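Local coordinates for uncharacterized protein (Ruminococcus gnavus, PDB 4HYZ) that is of unknown function but belongs to the DUF3887 family, whose NTF2-like fold packs helices against a curved antiparallel sheet, at residues V16-Q19 with A20-I24; I24-A27 with Q28-D31. All blocks are in the same frame, centred on the assembly; numbering follows the deposited sequence.

In the fold
Both contacts lie on helix 13-28, which crosses the antiparallel sheet, and they meet at Ile24, where contact 1 ends and contact 2 begins; their centres are 11 Å apart. Contact 1 is mid-helix and the nearer to the centre of the chain, about 7 Å away against 11 Å for contact 2. Its backbone bonds run regularly from residue i+4 to i. The Lys18-Glu22 salt bridge is on its exposed side, the Gln19-Asp23 pair on the inward flank beside Tyr103, and Val16 and Ala20 are buried toward the strands. In contact 2 the regular bonding breaks down as the helix ends: Ser29 takes over a carbonyl with its hydroxyl, and exposed residues lead toward helix 32-36.

Contact 1. Residues V16-Q19 with A20-I24; sequences VRKQ and AMEDI
Gln19 reaches one turn ahead to Asp23. CB merely adjoins Ala20 N, CG packs 3.5 Å from Asp23 OD2, and a bend at chi2 (67°) brings the amide obliquely over the Asp23 carboxylate, the planes 28° apart. Gln19 CD and OE1 lie 3.9 and 4.0 Å from Glu22 OE1. At the tip NE2 donates to Asp23 OD1 over 3.0 Å, from above the carboxylate plane, 43° out of it. Both Asp23 oxygens have further partners, Arg38 on OD1 and Tyr103 on OD2, so the carboxylate is gripped from several directions and its rotation is probably fixed. One residue back, Lys18 makes a salt bridge to Glu22: NZ meets the syn side of OE2 at 3.0 Å, and a water accepting from NZ donates to Glu22 OE1, closing a bridge to the second oxygen. In one Arg17 conformer, CE of selenomethionine Met21 lies over one guanidinium face, 3.6 Å from Arg17 CZ. The main chain is regular helix, with Asp23 N bonded to Gln19 O at 2.8 Å. Helix 13-28 lies across the sheet, Val16 and Ala20 resting on Val86 of strand 81-92, Ala20 also on Leu101 of strand 95-103, and Met21 on Phe68 of strand 65-78.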
loop_
_atom_site.group_PDB
_atom_site.type_symbol
_atom_site.label_atom_id
_atom_site.label_comp_id
_atom_site.label_asym_id
_atom_site.label_seq_id
_atom_site.Cartn_x
_atom_site.Cartn_y
_atom_site.Cartn_z
ATOM N N VAL A 16 7.060 -15.871 5.407
ATOM C CA VAL A 16 7.930 -15.092 4.538
ATOM C C VAL A 16 9.052 -14.457 5.353
ATOM O O VAL A 16 10.197 -14.575 4.929
ATOM C CB VAL A 16 7.149 -14.050 3.713
ATOM C CG1 VAL A 16 8.102 -13.068 2.984
ATOM C CG2 VAL A 16 6.240 -14.771 2.717
ATOM N N ARG A 17 8.738 -13.827 6.507
ATOM C CA ARG A 17 9.748 -13.203 7.364
ATOM C C ARG A 17 10.763 -14.255 7.827
ATOM O O ARG A 17 11.949 -14.016 7.744
ATOM C CB ARG A 17 9.100 -12.490 8.574
ATOM C CG ARG A 17 10.112 -11.846 9.549
ATOM C CD ARG A 17 9.452 -11.194 10.756
ATOM N NE ARG A 17 10.390 -11.003 11.876
ATOM C CZ ARG A 17 10.463 -11.798 12.942
ATOM N NH1 ARG A 17 9.679 -12.862 13.039
ATOM N NH2 ARG A 17 11.347 -11.551 13.903
ATOM N N LYS A 18 10.288 -15.428 8.283
ATOM C CA LYS A 18 11.125 -16.497 8.781
ATOM C C LYS A 18 12.076 -17.002 7.676
ATOM O O LYS A 18 13.286 -17.133 7.947
ATOM C CB LYS A 18 10.288 -17.628 9.404
ATOM C CG LYS A 18 11.129 -18.739 10.027
ATOM C CD LYS A 18 10.274 -19.914 10.490
ATOM C CE LYS A 18 11.059 -20.945 11.289
ATOM N NZ LYS A 18 11.706 -21.969 10.416
ATOM N N GLN A 19 11.562 -17.212 6.445
ATOM C CA GLN A 19 12.390 -17.672 5.322
ATOM C C GLN A 19 13.393 -16.618 4.886
ATOM O O GLN A 19 14.510 -16.980 4.535
ATOM C CB GLN A 19 11.530 -18.099 4.118
ATOM C CG GLN A 19 12.340 -18.861 3.055
ATOM C CD GLN A 19 12.810 -20.200 3.562
ATOM O OE1 GLN A 19 12.003 -21.083 3.830
ATOM N NE2 GLN A 19 14.107 -20.336 3.836
ATOM N N ALA A 20 12.996 -15.317 4.900
ATOM C CA ALA A 20 13.869 -14.212 4.502
ATOM C C ALA A 20 15.051 -14.107 5.482
ATOM O O ALA A 20 16.190 -13.924 5.062
ATOM C CB ALA A 20 13.083 -12.896 4.465
HETATM N N MSE A 21 14.779 -14.250 6.784
HETATM C CA MSE A 21 15.850 -14.200 7.791
HETATM C C MSE A 21 16.835 -15.367 7.605
HETATM O O MSE A 21 18.059 -15.166 7.659
HETATM C CB MSE A 21 15.265 -14.208 9.197
HETATM C CG MSE A 21 14.502 -12.923 9.513
HETATM SE SE MSE A 21 13.995 -12.901 11.379
HETATM C CE MSE A 21 12.574 -14.266 11.368
ATOM N N GLU A 22 16.305 -16.566 7.324
ATOM C CA GLU A 22 17.149 -17.758 7.069
ATOM C C GLU A 22 17.955 -17.595 5.796
ATOM O O GLU A 22 19.129 -17.885 5.784
ATOM C CB GLU A 22 16.282 -19.007 6.958
ATOM C CG GLU A 22 15.857 -19.510 8.312
ATOM C CD GLU A 22 14.668 -20.435 8.328
ATOM O OE1 GLU A 22 13.995 -20.585 7.283
ATOM O OE2 GLU A 22 14.358 -20.946 9.425
ATOM N N ASP A 23 17.323 -17.094 4.728
ATOM C CA ASP A 23 17.980 -16.910 3.439
ATOM C C ASP A 23 19.057 -15.816 3.493
ATOM O O ASP A 23 20.067 -15.934 2.803
ATOM C CB ASP A 23 16.936 -16.637 2.345
ATOM C CG ASP A 23 16.096 -17.871 2.036
ATOM O OD1 ASP A 23 16.419 -18.973 2.567
ATOM O OD2 ASP A 23 15.104 -17.741 1.297
ATOM N N ILE A 24 18.869 -14.771 4.320
ATOM C CA ILE A 24 19.898 -13.727 4.454
ATOM C C ILE A 24 21.075 -14.311 5.260
ATOM O O ILE A 24 22.221 -14.027 4.930
ATOM C CB ILE A 24 19.350 -12.405 5.041
ATOM C CG1 ILE A 24 18.458 -11.715 3.994
ATOM C CG2 ILE A 24 20.485 -11.466 5.530
ATOM C CD1 ILE A 24 17.465 -10.726 4.602
HETATM O O HOH W 1 11.611 -21.568 7.292
#

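Contact 2. Residues I24-A27 with Q28-D31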
loop_
_atom_site.group_PDB
_atom_site.type_symbol
_atom_site.label_atom_id
_atom_site.label_comp_id
_atom_site.label_asym_id
_atom_site.label_seq_id
_atom_site.Cartn_x
_atom_site.Cartn_y
_atom_site.Cartn_z
ATOM N N ILE A 24 18.869 -14.771 4.320
ATOM C CA ILE A 24 19.898 -13.727 4.454
ATOM C C ILE A 24 21.075 -14.311 5.260
ATOM O O ILE A 24 22.221 -14.027 4.930
ATOM C CB ILE A 24 19.350 -12.405 5.041
ATOM C CG1 ILE A 24 18.458 -11.715 3.994
ATOM C CG2 ILE A 24 20.485 -11.466 5.530
ATOM C CD1 ILE A 24 17.465 -10.726 4.602
ATOM N N GLU A 25 20.795 -15.167 6.259
ATOM C CA GLU A 25 21.853 -15.843 7.022
ATOM C C GLU A 25 22.651 -16.772 6.115
ATOM O O GLU A 25 23.855 -16.839 6.242
ATOM C CB GLU A 25 21.283 -16.639 8.194
ATOM C CG GLU A 25 20.763 -15.776 9.331
ATOM C CD GLU A 25 19.786 -16.482 10.259
ATOM O OE1 GLU A 25 19.359 -17.626 9.966
ATOM O OE2 GLU A 25 19.371 -15.836 11.242
ATOM N N ILE A 26 21.999 -17.463 5.180
ATOM C CA ILE A 26 22.685 -18.352 4.221
ATOM C C ILE A 26 23.548 -17.478 3.288
ATOM O O ILE A 26 24.667 -17.862 2.987
ATOM C CB ILE A 26 21.692 -19.283 3.458
ATOM C CG1 ILE A 26 21.053 -20.357 4.413
ATOM C CG2 ILE A 26 22.378 -19.976 2.279
ATOM C CD1 ILE A 26 19.439 -20.761 3.966
ATOM N N ALA A 27 23.048 -16.300 2.851
ATOM C CA ALA A 27 23.835 -15.370 2.021
ATOM C C ALA A 27 25.072 -14.866 2.784
ATOM O O ALA A 27 26.162 -14.846 2.220
ATOM C CB ALA A 27 22.981 -14.187 1.583
ATOM N N GLN A 28 24.914 -14.533 4.081
ATOM C CA GLN A 28 26.042 -14.060 4.906
ATOM C C GLN A 28 27.070 -15.160 5.210
ATOM O O GLN A 28 28.193 -14.830 5.578
ATOM C CB GLN A 28 25.562 -13.451 6.233
ATOM C CG GLN A 28 24.793 -12.136 6.077
ATOM C CD GLN A 28 24.046 -11.751 7.334
ATOM O OE1 GLN A 28 23.895 -12.521 8.312
ATOM N NE2 GLN A 28 23.537 -10.551 7.333
ATOM N N SER A 29 26.698 -16.453 5.089
ATOM C CA SER A 29 27.588 -17.579 5.396
ATOM C C SER A 29 28.754 -17.705 4.413
ATOM O O SER A 29 29.743 -18.378 4.723
ATOM C CB SER A 29 26.791 -18.880 5.417
ATOM O OG SER A 29 26.425 -19.280 4.107
ATOM N N LYS A 30 28.638 -17.058 3.230
ATOM C CA LYS A 30 29.630 -17.041 2.129
ATOM C C LYS A 30 29.659 -18.394 1.390
ATOM O O LYS A 30 30.504 -18.597 0.520
ATOM C CB LYS A 30 31.057 -16.621 2.587
ATOM C CG LYS A 30 31.102 -15.296 3.353
ATOM C CD LYS A 30 32.520 -14.820 3.638
ATOM C CE LYS A 30 32.497 -13.796 4.749
ATOM N NZ LYS A 30 33.833 -13.196 5.021
ATOM N N ASP A 31 28.708 -19.297 1.700
ATOM C CA ASP A 31 28.574 -20.596 1.031
ATOM C C ASP A 31 27.684 -20.393 -0.205
ATOM O O ASP A 31 26.452 -20.428 -0.103
ATOM C CB ASP A 31 27.995 -21.651 1.999
ATOM C CG ASP A 31 27.945 -23.066 1.476
ATOM O OD1 ASP A 31 27.920 -23.247 0.244
ATOM O OD2 ASP A 31 27.888 -23.992 2.291
#
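Ser29 and Ile26 make the main polar link of this contact, through a carbonyl that takes two hydrogen bonds. Ser29 OG donates to Ile26 O in a very short bond, modelled at 2.5 Å and 20° from the carbonyl plane, because chi1 (73°) turns the hydroxyl back over the preceding turn. Ser29 N reaches the same oxygen at 3.2 Å from well above that plane, and the same N-H also makes a weak bond to Glu25 O. Among the remaining backbone bonds, Gln28 N to Ile24 O is the last firm i+4 to i link, at 2.9 Å, whereas Lys30 N to Ala27 O is long and weak at 3.5 Å. Ser29 OG also accepts a weak bond from Asp31 N. Van der Waals contact is slight: the extended Gln28 chain runs obliquely past Ile24, its NE2 3.7 Å from Ile24 CG2, while that amide nitrogen bonds to Tyr92 OH and the chain also touches Tyr55 and Leu59 of helix 49-60. Together these features link helix 13-28 to helix 32-36: a C-terminal end where i+4 to i bonding gives way to i+3 to i bonds, Lys30 with positive phi (73°), then Asp31 as N-cap, its OD1 accepting from Ser34 N.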